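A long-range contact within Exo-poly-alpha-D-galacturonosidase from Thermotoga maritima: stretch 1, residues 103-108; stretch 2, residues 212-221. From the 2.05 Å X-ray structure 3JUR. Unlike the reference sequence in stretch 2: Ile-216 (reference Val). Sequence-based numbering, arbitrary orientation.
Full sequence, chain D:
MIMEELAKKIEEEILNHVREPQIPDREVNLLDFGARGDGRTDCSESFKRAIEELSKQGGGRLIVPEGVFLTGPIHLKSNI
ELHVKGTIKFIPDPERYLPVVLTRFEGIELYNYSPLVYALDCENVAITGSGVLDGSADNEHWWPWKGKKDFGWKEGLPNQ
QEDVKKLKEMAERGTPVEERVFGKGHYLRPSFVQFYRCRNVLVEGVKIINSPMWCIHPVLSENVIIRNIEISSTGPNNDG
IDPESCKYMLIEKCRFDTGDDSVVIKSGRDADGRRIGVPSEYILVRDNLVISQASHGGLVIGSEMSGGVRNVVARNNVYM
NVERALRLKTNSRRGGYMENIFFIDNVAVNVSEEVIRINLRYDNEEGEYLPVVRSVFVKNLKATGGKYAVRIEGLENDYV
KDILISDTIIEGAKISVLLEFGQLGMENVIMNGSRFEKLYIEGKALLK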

# COMPACT_ATOMS: atom_id res chain seq x y z
N THR D 103 21.60 -47.33 -14.03
CA THR D 103 20.97 -46.03 -14.21
C THR D 103 19.89 -45.80 -13.14
O THR D 103 19.88 -46.48 -12.10
N ARG D 104 19.00 -44.85 -13.37
CA ARG D 104 18.02 -44.49 -12.38
C ARG D 104 16.73 -44.05 -13.07
O ARG D 104 16.78 -43.40 -14.12
N PHE D 105 15.58 -44.41 -12.51
CA PHE D 105 14.31 -43.90 -13.01
C PHE D 105 13.47 -43.31 -11.88
O PHE D 105 13.09 -44.02 -10.95
N GLU D 106 13.20 -42.02 -11.97
CA GLU D 106 12.46 -41.26 -10.95
C GLU D 106 12.86 -41.63 -9.52
O GLU D 106 12.01 -41.94 -8.67
N GLY D 107 14.17 -41.60 -9.27
CA GLY D 107 14.73 -41.77 -7.94
C GLY D 107 15.03 -43.19 -7.48
O GLY D 107 15.47 -43.39 -6.34
N ILE D 108 14.79 -44.18 -8.33
CA ILE D 108 15.09 -45.57 -7.98
C ILE D 108 16.09 -46.19 -8.98
O ILE D 108 15.89 -46.11 -10.20
N PRO D 212 14.18 -37.45 -24.49
CA PRO D 212 13.27 -38.54 -24.14
C PRO D 212 12.56 -38.27 -22.81
O PRO D 212 11.34 -38.47 -22.71
N MET D 213 13.32 -37.79 -21.83
CA MET D 213 12.85 -37.52 -20.48
C MET D 213 13.75 -36.44 -19.86
O MET D 213 13.87 -35.35 -20.43
N TRP D 214 14.42 -36.72 -18.73
CA TRP D 214 15.26 -35.70 -18.07
C TRP D 214 16.48 -35.37 -18.92
O TRP D 214 17.11 -36.27 -19.50
N CYS D 215 16.82 -34.08 -19.01
CA CYS D 215 17.82 -33.63 -19.98
C CYS D 215 19.24 -33.79 -19.47
O CYS D 215 20.04 -34.49 -20.10
N ILE D 216 19.56 -33.17 -18.34
CA ILE D 216 20.88 -33.33 -17.72
C ILE D 216 20.76 -33.91 -16.31
O ILE D 216 20.21 -33.27 -15.40
N HIS D 217 21.30 -35.12 -16.15
CA HIS D 217 21.05 -35.91 -14.95
C HIS D 217 22.34 -36.42 -14.30
O HIS D 217 22.71 -37.58 -14.48
N PRO D 218 23.05 -35.54 -13.54
CA PRO D 218 24.18 -36.03 -12.77
C PRO D 218 23.70 -36.73 -11.51
O PRO D 218 22.80 -36.22 -10.82
N VAL D 219 24.28 -37.90 -11.23
CA VAL D 219 23.86 -38.73 -10.11
C VAL D 219 25.07 -39.11 -9.28
O VAL D 219 26.08 -39.57 -9.83
N LEU D 220 24.97 -38.92 -7.97
CA LEU D 220 26.02 -39.32 -7.02
C LEU D 220 27.38 -38.78 -7.45
O LEU D 220 28.42 -39.44 -7.28
N SER D 221 27.35 -37.58 -8.00
CA SER D 221 28.52 -36.95 -8.59
C SER D 221 28.97 -35.75 -7.78
O SER D 221 28.19 -35.14 -7.04

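The two stretches meet mainly through side chains, in a small, largely van der Waals contact that buries 344 Å² in total and has a single water as its polar link. No direct hydrogen bond crosses between them, and the backbones stay well apart, with the CA atoms of Arg-104 and Val-219 8.5 Å from each other and those of Glu-106 and Trp-214 9.5 Å apart.

Stretch 1 enters the contact as a short strand that runs into a type I' turn from Phe-105 to Ile-108. The turn is closed by two backbone hydrogen bonds, Phe-105 N to Ile-108 O (2.9 Å) and Ile-108 N to Phe-105 O (3.1 Å), and it carries Glu-106 and Gly-107 past the indole of Trp-214.

Arg-104 gives the largest area to the contact. Its CA-to-CB bond points toward stretch 2, and the chain leaves with chi1 at -141°, between wells, followed by a t chi2. CB of Arg-104 lies 4.2 Å from CE1 of His-217 (chi1 t), whose CA-to-CB bond points toward stretch 1. Farther out, CG1 of Val-219, also t, covers one face of the guanidinium, 3.5 Å from Arg-104 NE, while CD1 of Leu-220 approaches Arg-104 NH2 at 3.4 Å. The side chains of Val-219 and Leu-220 offer no hydrogen-bonding partner here; the guanidinium nitrogens find their hydrogen bonds outside the two stretches, as do both ring nitrogens of His-217.

At the other end, the CA-to-CB bond of Met-213 points toward stretch 1, and the chain is extended, with all three chi angles t, a reach that brings it to two residues. Its SD sits 3.5 Å from CE1 of Phe-105 and 4.4 Å from the centroid of that ring, an oblique sulfur-aromatic approach 50° off the ring normal. The CA-to-CB bond of Phe-105 points away from stretch 2, but with chi1 t the end of the side chain comes nearer. The terminal CE of Met-213 packs 3.7 Å from CG of Glu-106.

Glu-106 leaves the backbone sideways, with chi1 m and chi2 t. Its CA is 4.0 Å from CH2 of Trp-214 and its CG is 4.1 Å from CZ2 of the same indole, so the backbone CA and the side-chain CG both come close to the six-membered ring of the indole. Trp-214, in the m rotamer, also brings CH2 to 4.5 Å from N of Gly-107. One water completes the junction: it donates to OE2 of Glu-106 at 2.7 Å and accepts from NE1 of Trp-214 at 3.0 Å, bridging the carboxylate and the indole.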

# COMPACT_ATOMS: atom_id res chain seq x y z
CB THR D 103 20.43 -45.85 -15.68
OG1 THR D 103 20.06 -44.48 -15.91
CG2 THR D 103 19.24 -46.76 -15.99
CB ARG D 104 18.58 -43.38 -11.48
CG ARG D 104 18.22 -43.53 -10.02
CD ARG D 104 18.79 -42.42 -9.15
NE ARG D 104 19.93 -42.88 -8.37
CZ ARG D 104 20.24 -42.43 -7.16
NH1 ARG D 104 19.49 -41.51 -6.56
NH2 ARG D 104 21.30 -42.92 -6.53
CB PHE D 105 13.51 -44.99 -13.75
CG PHE D 105 12.32 -44.45 -14.52
CD1 PHE D 105 12.44 -44.11 -15.87
CD2 PHE D 105 11.08 -44.29 -13.89
CE1 PHE D 105 11.35 -43.63 -16.58
CE2 PHE D 105 9.99 -43.80 -14.60
CZ PHE D 105 10.12 -43.47 -15.94
CB GLU D 106 10.94 -41.35 -11.20
CG GLU D 106 10.52 -40.65 -12.49
CD GLU D 106 9.01 -40.65 -12.73
OE1 GLU D 106 8.34 -41.65 -12.41
OE2 GLU D 106 8.50 -39.64 -13.27
CB ILE D 108 13.81 -46.46 -7.87
CG1 ILE D 108 12.87 -45.92 -6.78
CG2 ILE D 108 14.18 -47.93 -7.56
CD1 ILE D 108 11.45 -46.44 -6.86
CB PRO D 212 14.20 -39.75 -24.01
CG PRO D 212 15.32 -39.44 -24.95
CD PRO D 212 15.53 -37.95 -24.80
CB MET D 213 12.81 -38.82 -19.67
CG MET D 213 11.96 -38.75 -18.41
SD MET D 213 11.65 -40.38 -17.73
CE MET D 213 11.06 -39.95 -16.10
CB TRP D 214 15.70 -36.13 -16.67
CG TRP D 214 14.58 -36.46 -15.70
CD1 TRP D 214 13.24 -36.35 -15.91
CD2 TRP D 214 14.74 -36.93 -14.35
NE1 TRP D 214 12.55 -36.74 -14.78
CE2 TRP D 214 13.44 -37.10 -13.81
CE3 TRP D 214 15.85 -37.24 -13.55
CZ2 TRP D 214 13.23 -37.55 -12.50
CZ3 TRP D 214 15.64 -37.68 -12.25
CH2 TRP D 214 14.34 -37.84 -11.74
CB CYS D 215 17.55 -32.19 -20.45
SG CYS D 215 15.99 -32.00 -21.37
CB ILE D 216 21.66 -32.01 -17.71
CG1 ILE D 216 21.87 -31.54 -19.16
CG2 ILE D 216 23.00 -32.20 -16.99
CD1 ILE D 216 22.80 -30.36 -19.30
CB HIS D 217 20.08 -37.05 -15.28
CG HIS D 217 19.55 -37.79 -14.08
ND1 HIS D 217 18.98 -39.04 -14.18
CD2 HIS D 217 19.52 -37.45 -12.77
CE1 HIS D 217 18.61 -39.44 -12.97
NE2 HIS D 217 18.93 -38.49 -12.10
CB PRO D 218 24.97 -34.76 -12.42
CG PRO D 218 24.00 -33.64 -12.53
CD PRO D 218 22.83 -34.09 -13.36
CB VAL D 219 23.14 -40.03 -10.58
CG1 VAL D 219 22.63 -40.85 -9.40
CG2 VAL D 219 21.99 -39.71 -11.54
CB LEU D 220 26.03 -40.84 -6.83
CG LEU D 220 24.82 -41.45 -6.12
CD1 LEU D 220 24.74 -42.94 -6.37
CD2 LEU D 220 24.88 -41.16 -4.62
CB SER D 221 28.22 -36.54 -10.04
OG SER D 221 28.08 -37.68 -10.86
O HOH W 1 9.84 -37.29 -13.56